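Local atomic coordinates of type I site-specific restriction-modification system, R (Restriction) subunit (PDB entry 3H1T), a protein that probably serves as the ATP-dependent motor and restriction subunit of a type I restriction enzyme, binding DNA and hydrolysing ATP. Residues G487-F492 and Q507-G512; K519-A524 and K534-R539. All coordinates share one frame; numbering follows the deposited sequence.

Contact 1: residues G487-F492 and Q507-G512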
ATOM      1  N   GLY A 487     -11.025 -23.905  -5.602  1.00 26.34           N
ATOM      2  CA  GLY A 487     -10.283 -24.370  -6.756  1.00 26.48           C
ATOM      3  C   GLY A 487     -10.280 -23.349  -7.873  1.00 28.47           C
ATOM      4  O   GLY A 487      -9.230 -23.054  -8.453  1.00 28.46           O
ATOM      5  N   HIS A 488     -11.464 -22.814  -8.171  1.00 33.77           N
ATOM      6  CA  HIS A 488     -11.631 -21.817  -9.222  1.00 34.66           C
ATOM      7  C   HIS A 488     -10.850 -20.541  -8.927  1.00 35.12           C
ATOM      8  O   HIS A 488     -10.204 -19.964  -9.802  1.00 34.55           O
ATOM      9  CB  HIS A 488     -13.109 -21.470  -9.373  1.00 28.46           C
ATOM     10  CG  HIS A 488     -13.932 -22.586  -9.929  1.00 29.34           C
ATOM     11  ND1 HIS A 488     -13.580 -23.268 -11.076  1.00 30.35           N
ATOM     12  CD2 HIS A 488     -15.111 -23.113  -9.524  1.00 28.83           C
ATOM     13  CE1 HIS A 488     -14.510 -24.164 -11.355  1.00 28.06           C
ATOM     14  NE2 HIS A 488     -15.450 -24.091 -10.430  1.00 28.10           N
ATOM     15  N   LEU A 489     -10.938 -20.106  -7.678  1.00 32.52           N
ATOM     16  CA  LEU A 489     -10.255 -18.905  -7.228  1.00 34.62           C
ATOM     17  C   LEU A 489      -8.753 -19.069  -7.393  1.00 34.86           C
ATOM     18  O   LEU A 489      -8.060 -18.175  -7.892  1.00 36.53           O
ATOM     19  CB  LEU A 489     -10.590 -18.657  -5.758  1.00 34.69           C
ATOM     20  CG  LEU A 489      -9.867 -17.542  -4.999  1.00 36.85           C
ATOM     21  CD1 LEU A 489     -10.210 -16.181  -5.597  1.00 36.07           C
ATOM     22  CD2 LEU A 489     -10.274 -17.602  -3.530  1.00 38.05           C
ATOM     23  N   SER A 490      -8.256 -20.221  -6.964  1.00 31.52           N
ATOM     24  CA  SER A 490      -6.839 -20.551  -7.025  1.00 30.99           C
ATOM     25  C   SER A 490      -6.249 -20.414  -8.418  1.00 31.18           C
ATOM     26  O   SER A 490      -5.200 -19.807  -8.601  1.00 33.20           O
ATOM     27  CB  SER A 490      -6.625 -21.979  -6.516  1.00 41.02           C
ATOM     28  OG  SER A 490      -5.250 -22.308  -6.476  1.00 44.71           O
ATOM     29  N   ARG A 491      -6.926 -20.998  -9.399  1.00 38.72           N
ATOM     30  CA  ARG A 491      -6.476 -20.955 -10.793  1.00 37.25           C
ATOM     31  C   ARG A 491      -6.613 -19.554 -11.361  1.00 37.34           C
ATOM     32  O   ARG A 491      -5.784 -19.110 -12.160  1.00 36.99           O
ATOM     33  CB  ARG A 491      -7.292 -21.920 -11.658  1.00 52.17           C
ATOM     34  CG  ARG A 491      -7.265 -23.371 -11.184  1.00 56.92           C
ATOM     35  CD  ARG A 491      -7.903 -24.328 -12.210  1.00 59.54           C
ATOM     36  NE  ARG A 491      -8.849 -25.252 -11.578  1.00 63.64           N
ATOM     37  CZ  ARG A 491     -10.175 -25.095 -11.596  1.00 66.56           C
ATOM     38  NH1 ARG A 491     -10.720 -24.052 -12.228  1.00 64.68           N
ATOM     39  NH2 ARG A 491     -10.963 -25.962 -10.958  1.00 65.43           N
ATOM     40  N   PHE A 492      -7.674 -18.867 -10.956  1.00 34.02           N
ATOM     41  CA  PHE A 492      -7.944 -17.508 -11.417  1.00 32.36           C
ATOM     42  C   PHE A 492      -6.792 -16.565 -11.048  1.00 33.43           C
ATOM     43  O   PHE A 492      -6.376 -15.708 -11.832  1.00 32.47           O
ATOM     44  CB  PHE A 492      -9.241 -16.996 -10.779  1.00 25.09           C
ATOM     45  CG  PHE A 492      -9.526 -15.542 -11.041  1.00 22.33           C
ATOM     46  CD1 PHE A 492     -10.089 -15.125 -12.242  1.00 20.66           C
ATOM     47  CD2 PHE A 492      -9.271 -14.594 -10.059  1.00 20.26           C
ATOM     48  CE1 PHE A 492     -10.396 -13.768 -12.446  1.00 19.09           C
ATOM     49  CE2 PHE A 492      -9.574 -13.257 -10.254  1.00 19.08           C
ATOM     50  CZ  PHE A 492     -10.139 -12.843 -11.449  1.00 17.24           C
ATOM     51  N   GLN A 507     -19.512 -11.119  -1.200  1.00 51.59           N
ATOM     52  CA  GLN A 507     -18.681 -10.557  -0.144  1.00 53.28           C
ATOM     53  C   GLN A 507     -17.273 -11.168  -0.046  1.00 52.82           C
ATOM     54  O   GLN A 507     -16.285 -10.436   0.014  1.00 52.44           O
ATOM     55  CB  GLN A 507     -19.399 -10.709   1.196  1.00 71.61           C
ATOM     56  CG  GLN A 507     -18.852  -9.803   2.280  1.00 76.91           C
ATOM     57  CD  GLN A 507     -19.141  -8.327   2.011  1.00 81.54           C
ATOM     58  OE1 GLN A 507     -20.182  -7.982   1.452  1.00 80.07           O
ATOM     59  NE2 GLN A 507     -18.224  -7.451   2.426  1.00 79.62           N
ATOM     60  N   LEU A 508     -17.182 -12.495  -0.057  1.00 40.45           N
ATOM     61  CA  LEU A 508     -15.908 -13.209   0.056  1.00 40.21           C
ATOM     62  C   LEU A 508     -14.659 -12.658  -0.664  1.00 39.86           C
ATOM     63  O   LEU A 508     -13.555 -12.682  -0.102  1.00 39.17           O
ATOM     64  CB  LEU A 508     -16.098 -14.660  -0.372  1.00 45.02           C
ATOM     65  CG  LEU A 508     -14.880 -15.524  -0.048  1.00 48.11           C
ATOM     66  CD1 LEU A 508     -14.797 -15.712   1.456  1.00 46.54           C
ATOM     67  CD2 LEU A 508     -14.989 -16.870  -0.750  1.00 48.36           C
ATOM     68  N   LEU A 509     -14.808 -12.179  -1.896  1.00 38.93           N
ATOM     69  CA  LEU A 509     -13.637 -11.684  -2.603  1.00 38.25           C
ATOM     70  C   LEU A 509     -13.337 -10.208  -2.417  1.00 38.08           C
ATOM     71  O   LEU A 509     -12.459  -9.670  -3.082  1.00 37.15           O
ATOM     72  CB  LEU A 509     -13.730 -12.009  -4.094  1.00 38.14           C
ATOM     73  CG  LEU A 509     -13.913 -13.498  -4.438  1.00 39.02           C
ATOM     74  CD1 LEU A 509     -13.655 -13.718  -5.919  1.00 36.73           C
ATOM     75  CD2 LEU A 509     -12.961 -14.360  -3.609  1.00 36.23           C
ATOM     76  N   THR A 510     -14.043  -9.540  -1.515  1.00 46.49           N
ATOM     77  CA  THR A 510     -13.737  -8.142  -1.293  1.00 49.78           C
ATOM     78  C   THR A 510     -12.282  -8.097  -0.807  1.00 51.84           C
ATOM     79  O   THR A 510     -11.507  -7.255  -1.253  1.00 53.27           O
ATOM     80  CB  THR A 510     -14.697  -7.500  -0.265  1.00 45.75           C
ATOM     81  OG1 THR A 510     -14.867  -8.370   0.857  1.00 47.34           O
ATOM     82  CG2 THR A 510     -16.051  -7.218  -0.911  1.00 44.42           C
ATOM     83  N   THR A 511     -11.919  -9.002   0.106  1.00 57.78           N
ATOM     84  CA  THR A 511     -10.541  -9.093   0.609  1.00 58.53           C
ATOM     85  C   THR A 511     -10.052 -10.522   0.372  1.00 60.03           C
ATOM     86  O   THR A 511      -8.989 -10.906   0.849  1.00 61.59           O
ATOM     87  CB  THR A 511     -10.406  -8.845   2.128  1.00 54.96           C
ATOM     88  OG1 THR A 511     -11.034  -9.912   2.849  1.00 55.90           O
ATOM     89  CG2 THR A 511     -11.019  -7.529   2.514  1.00 53.73           C
ATOM     90  N   GLY A 512     -10.836 -11.297  -0.367  1.00 62.30           N
ATOM     91  CA  GLY A 512     -10.482 -12.672  -0.642  1.00 63.70           C
ATOM     92  C   GLY A 512      -9.524 -12.935  -1.797  1.00 63.82           C
ATOM     93  O   GLY A 512      -8.774 -13.913  -1.751  1.00 64.44           O
TER
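With CG anti to the backbone N (chi1 173°), Leu489 extends from helix 482-493 toward the loop 507-512, while Leu509 places its CG anti to the carbonyl carbon (chi1 -56°) and comes from the loop to meet it. The two side chains point opposite ways, pass alongside each other and touch by one methyl each, Leu489 CD1 lying 3.9 Å from Leu509 CD2. The other branch of Leu489 looks at backbone: its CD2 is 4.4 Å from Gly512 O, a loose van der Waals approach. Around this pair, Leu503 of strand 502-505 touches both leucines, Val513 adds to the Leu489 side, and Val477 and Phe445 pack on Leu509.

The loop presents Leu509 from a type I beta turn running from Gln507 to Thr510. Gln507 O takes two bonds from the last residue of that turn: Thr510 N at 2.9 Å and Thr510 OG1 at 2.6 Å, the hydroxyl sitting 17° off the carbonyl plane. The loop sequence is consistent with the start of helicase motif V, and the contact sets it against the helix preceding strand 502-505 in the RecA-like C-terminal motor domain. No hydrogen bond crosses between the segments: the one close contact is methyl to methyl and the interface is small, whereas the bonds from Thr510 to Gln507 close the turn internally.

Contact 2: residues K519-A524 and K534-R539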
ATOM      1  N   LYS A 519      -8.026  -7.479 -14.700  1.00 32.96           N
ATOM      2  CA  LYS A 519      -8.129  -6.292 -15.531  1.00 32.79           C
ATOM      3  C   LYS A 519      -9.466  -5.558 -15.480  1.00 33.43           C
ATOM      4  O   LYS A 519      -9.542  -4.405 -15.893  1.00 34.76           O
ATOM      5  CB  LYS A 519      -7.788  -6.653 -16.982  1.00 36.16           C
ATOM      6  CG  LYS A 519      -6.356  -7.159 -17.177  1.00 38.38           C
ATOM      7  CD  LYS A 519      -6.079  -7.479 -18.646  1.00 38.60           C
ATOM      8  CE  LYS A 519      -4.592  -7.642 -18.939  1.00 39.71           C
ATOM      9  NZ  LYS A 519      -4.291  -7.272 -20.358  1.00 42.73           N
ATOM     10  N   ASN A 520     -10.516  -6.221 -14.995  1.00 29.21           N
ATOM     11  CA  ASN A 520     -11.840  -5.597 -14.884  1.00 28.14           C
ATOM     12  C   ASN A 520     -12.429  -5.827 -13.505  1.00 27.17           C
ATOM     13  O   ASN A 520     -12.487  -6.951 -13.034  1.00 29.20           O
ATOM     14  CB  ASN A 520     -12.852  -6.164 -15.899  1.00 30.45           C
ATOM     15  CG  ASN A 520     -12.474  -5.905 -17.340  1.00 30.79           C
ATOM     16  OD1 ASN A 520     -12.016  -4.820 -17.699  1.00 32.52           O
ATOM     17  ND2 ASN A 520     -12.701  -6.903 -18.186  1.00 28.67           N
ATOM     18  N   VAL A 521     -12.872  -4.759 -12.863  1.00 30.53           N
ATOM     19  CA  VAL A 521     -13.494  -4.855 -11.552  1.00 30.33           C
ATOM     20  C   VAL A 521     -14.927  -4.382 -11.770  1.00 31.46           C
ATOM     21  O   VAL A 521     -15.161  -3.219 -12.100  1.00 31.50           O
ATOM     22  CB  VAL A 521     -12.764  -3.960 -10.515  1.00 38.42           C
ATOM     23  CG1 VAL A 521     -13.610  -3.834  -9.248  1.00 40.23           C
ATOM     24  CG2 VAL A 521     -11.403  -4.569 -10.150  1.00 38.60           C
ATOM     25  N   VAL A 522     -15.889  -5.280 -11.587  1.00 27.55           N
ATOM     26  CA  VAL A 522     -17.289  -4.955 -11.837  1.00 27.78           C
ATOM     27  C   VAL A 522     -18.236  -4.834 -10.633  1.00 27.86           C
ATOM     28  O   VAL A 522     -18.345  -5.744  -9.812  1.00 29.55           O
ATOM     29  CB  VAL A 522     -17.874  -5.989 -12.827  1.00 24.72           C
ATOM     30  CG1 VAL A 522     -19.251  -5.560 -13.285  1.00 23.93           C
ATOM     31  CG2 VAL A 522     -16.933  -6.141 -14.027  1.00 22.35           C
ATOM     32  N   LEU A 523     -18.952  -3.720 -10.566  1.00 31.15           N
ATOM     33  CA  LEU A 523     -19.885  -3.449  -9.470  1.00 32.98           C
ATOM     34  C   LEU A 523     -21.366  -3.722  -9.785  1.00 33.32           C
ATOM     35  O   LEU A 523     -21.977  -3.034 -10.603  1.00 31.67           O
ATOM     36  CB  LEU A 523     -19.741  -1.987  -9.033  1.00 45.71           C
ATOM     37  CG  LEU A 523     -18.428  -1.520  -8.423  1.00 47.62           C
ATOM     38  CD1 LEU A 523     -18.512  -0.028  -8.119  1.00 49.91           C
ATOM     39  CD2 LEU A 523     -18.163  -2.288  -7.148  1.00 50.58           C
ATOM     40  N   ALA A 524     -21.942  -4.718  -9.125  1.00 27.42           N
ATOM     41  CA  ALA A 524     -23.347  -5.046  -9.342  1.00 27.71           C
ATOM     42  C   ALA A 524     -23.987  -5.248  -7.990  1.00 28.67           C
ATOM     43  O   ALA A 524     -24.809  -6.133  -7.804  1.00 31.41           O
ATOM     44  CB  ALA A 524     -23.483  -6.308 -10.173  1.00 21.35           C
ATOM     45  N   LYS A 534     -13.202   0.626  -1.257  1.00 29.97           N
ATOM     46  CA  LYS A 534     -11.767   0.626  -1.511  1.00 30.57           C
ATOM     47  C   LYS A 534     -11.161  -0.767  -1.609  1.00 31.92           C
ATOM     48  O   LYS A 534     -10.147  -0.959  -2.280  1.00 32.11           O
ATOM     49  CB  LYS A 534     -11.037   1.427  -0.435  1.00 26.88           C
ATOM     50  CG  LYS A 534     -11.329   2.923  -0.496  1.00 23.60           C
ATOM     51  CD  LYS A 534     -10.224   3.751   0.141  1.00 25.68           C
ATOM     52  CE  LYS A 534     -10.653   5.215   0.339  1.00 24.68           C
ATOM     53  NZ  LYS A 534     -10.915   5.983  -0.923  1.00 23.83           N
ATOM     54  N   GLN A 535     -11.766  -1.732  -0.926  1.00 32.49           N
ATOM     55  CA  GLN A 535     -11.295  -3.106  -0.974  1.00 33.32           C
ATOM     56  C   GLN A 535     -11.649  -3.666  -2.346  1.00 33.98           C
ATOM     57  O   GLN A 535     -10.864  -4.396  -2.956  1.00 36.73           O
ATOM     58  CB  GLN A 535     -11.967  -3.952   0.110  1.00 40.86           C
ATOM     59  CG  GLN A 535     -11.413  -3.753   1.510  1.00 43.55           C
ATOM     60  CD  GLN A 535     -12.196  -4.533   2.550  1.00 48.41           C
ATOM     61  OE1 GLN A 535     -11.935  -4.437   3.750  1.00 48.98           O
ATOM     62  NE2 GLN A 535     -13.162  -5.319   2.091  1.00 50.76           N
ATOM     63  N   ILE A 536     -12.835  -3.317  -2.831  1.00 24.66           N
ATOM     64  CA  ILE A 536     -13.286  -3.787  -4.125  1.00 23.28           C
ATOM     65  C   ILE A 536     -12.364  -3.221  -5.189  1.00 22.55           C
ATOM     66  O   ILE A 536     -11.783  -3.974  -5.983  1.00 19.71           O
ATOM     67  CB  ILE A 536     -14.757  -3.384  -4.377  1.00 29.21           C
ATOM     68  CG1 ILE A 536     -15.677  -4.247  -3.502  1.00 27.83           C
ATOM     69  CG2 ILE A 536     -15.120  -3.569  -5.834  1.00 28.24           C
ATOM     70  CD1 ILE A 536     -17.129  -3.832  -3.523  1.00 30.13           C
ATOM     71  N   VAL A 537     -12.191  -1.902  -5.175  1.00 25.84           N
ATOM     72  CA  VAL A 537     -11.321  -1.232  -6.140  1.00 22.44           C
ATOM     73  C   VAL A 537      -9.867  -1.731  -6.068  1.00 22.83           C
ATOM     74  O   VAL A 537      -9.157  -1.765  -7.074  1.00 20.63           O
ATOM     75  CB  VAL A 537     -11.376   0.311  -5.930  1.00 20.15           C
ATOM     76  CG1 VAL A 537     -10.386   1.017  -6.829  1.00 18.94           C
ATOM     77  CG2 VAL A 537     -12.774   0.810  -6.243  1.00 19.39           C
ATOM     78  N   GLY A 538      -9.441  -2.145  -4.875  1.00 25.27           N
ATOM     79  CA  GLY A 538      -8.095  -2.649  -4.697  1.00 26.03           C
ATOM     80  C   GLY A 538      -7.881  -4.039  -5.271  1.00 29.15           C
ATOM     81  O   GLY A 538      -6.790  -4.603  -5.155  1.00 29.58           O
ATOM     82  N   ARG A 539      -8.912  -4.613  -5.876  1.00 27.99           N
ATOM     83  CA  ARG A 539      -8.763  -5.933  -6.463  1.00 28.34           C
ATOM     84  C   ARG A 539      -7.975  -5.817  -7.753  1.00 27.66           C
ATOM     85  O   ARG A 539      -7.350  -6.782  -8.210  1.00 26.54           O
ATOM     86  CB  ARG A 539     -10.119  -6.567  -6.788  1.00 31.14           C
ATOM     87  CG  ARG A 539     -10.911  -7.061  -5.590  1.00 33.98           C
ATOM     88  CD  ARG A 539     -10.009  -7.773  -4.600  1.00 37.12           C
ATOM     89  NE  ARG A 539      -9.629  -6.875  -3.513  1.00 38.75           N
ATOM     90  CZ  ARG A 539      -8.667  -7.122  -2.630  1.00 39.05           C
ATOM     91  NH1 ARG A 539      -7.969  -8.245  -2.696  1.00 37.26           N
ATOM     92  NH2 ARG A 539      -8.403  -6.241  -1.675  1.00 38.73           N
TER
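Val521 meets the helix with both methyls: CG1 sits 3.7 Å from Ile536 CG2 and also 3.7 Å from Ile536 O, while CG2 reaches Arg539 CB at 4.1 Å. Next along strand 518-524, Val522 turns to the other face of the sheet, where Leu429 of helix 422-436 receives it. Leu523 brings the chain back to the first face, and its CD2 lies 3.6 Å from Ile536 CG2 and 4.1 Å from Ile536 CD1. Ile536 holds CG2 anti to its backbone N, which puts that one methyl against both Val521 and Leu523.

Arg539 lends only its aliphatic root here. Its chain bends at chi2 and chi3 and folds back on the helix, where NE donates to Gln535 O at 2.8 Å, nearly straight (169°) and in the guanidinium plane; NH2 adds a weak bond to the same oxygen. The segment 534-539 holds the start (QxxGR) of a sequence that fits helicase motif VI, running off the end of helix 530-537 in a beta-alpha-beta unit completed by strand 552-556. Hydrocarbon does most of the packing between helix and sheet, while the arginine's charged end is led off it and tied to a main-chain carbonyl.

Overall arrangement
Contacts 1 and 2 follow one another along the chain, with centres about 13 Å apart, and both belong to the C-terminal helicase domain. They touch through the loop 507-512 and the segment 534-539, the second half of each. Thr510 O lies 3.0 Å from Arg539 NE, close packing beside the bond that NE makes within its own segment, and Leu509 O lies 3.4 Å from Arg539 CD. Gln507 reaches the same helix, bonding Glu532. Phe445 of strand 441-446 is shared, touching Leu509, Ile536 and Arg539. In superfamily 2 helicases motif VI faces the nucleotide and motif V links nucleotide and DNA binding; the packing is consistent with such a role, though these contacts define no ligand site.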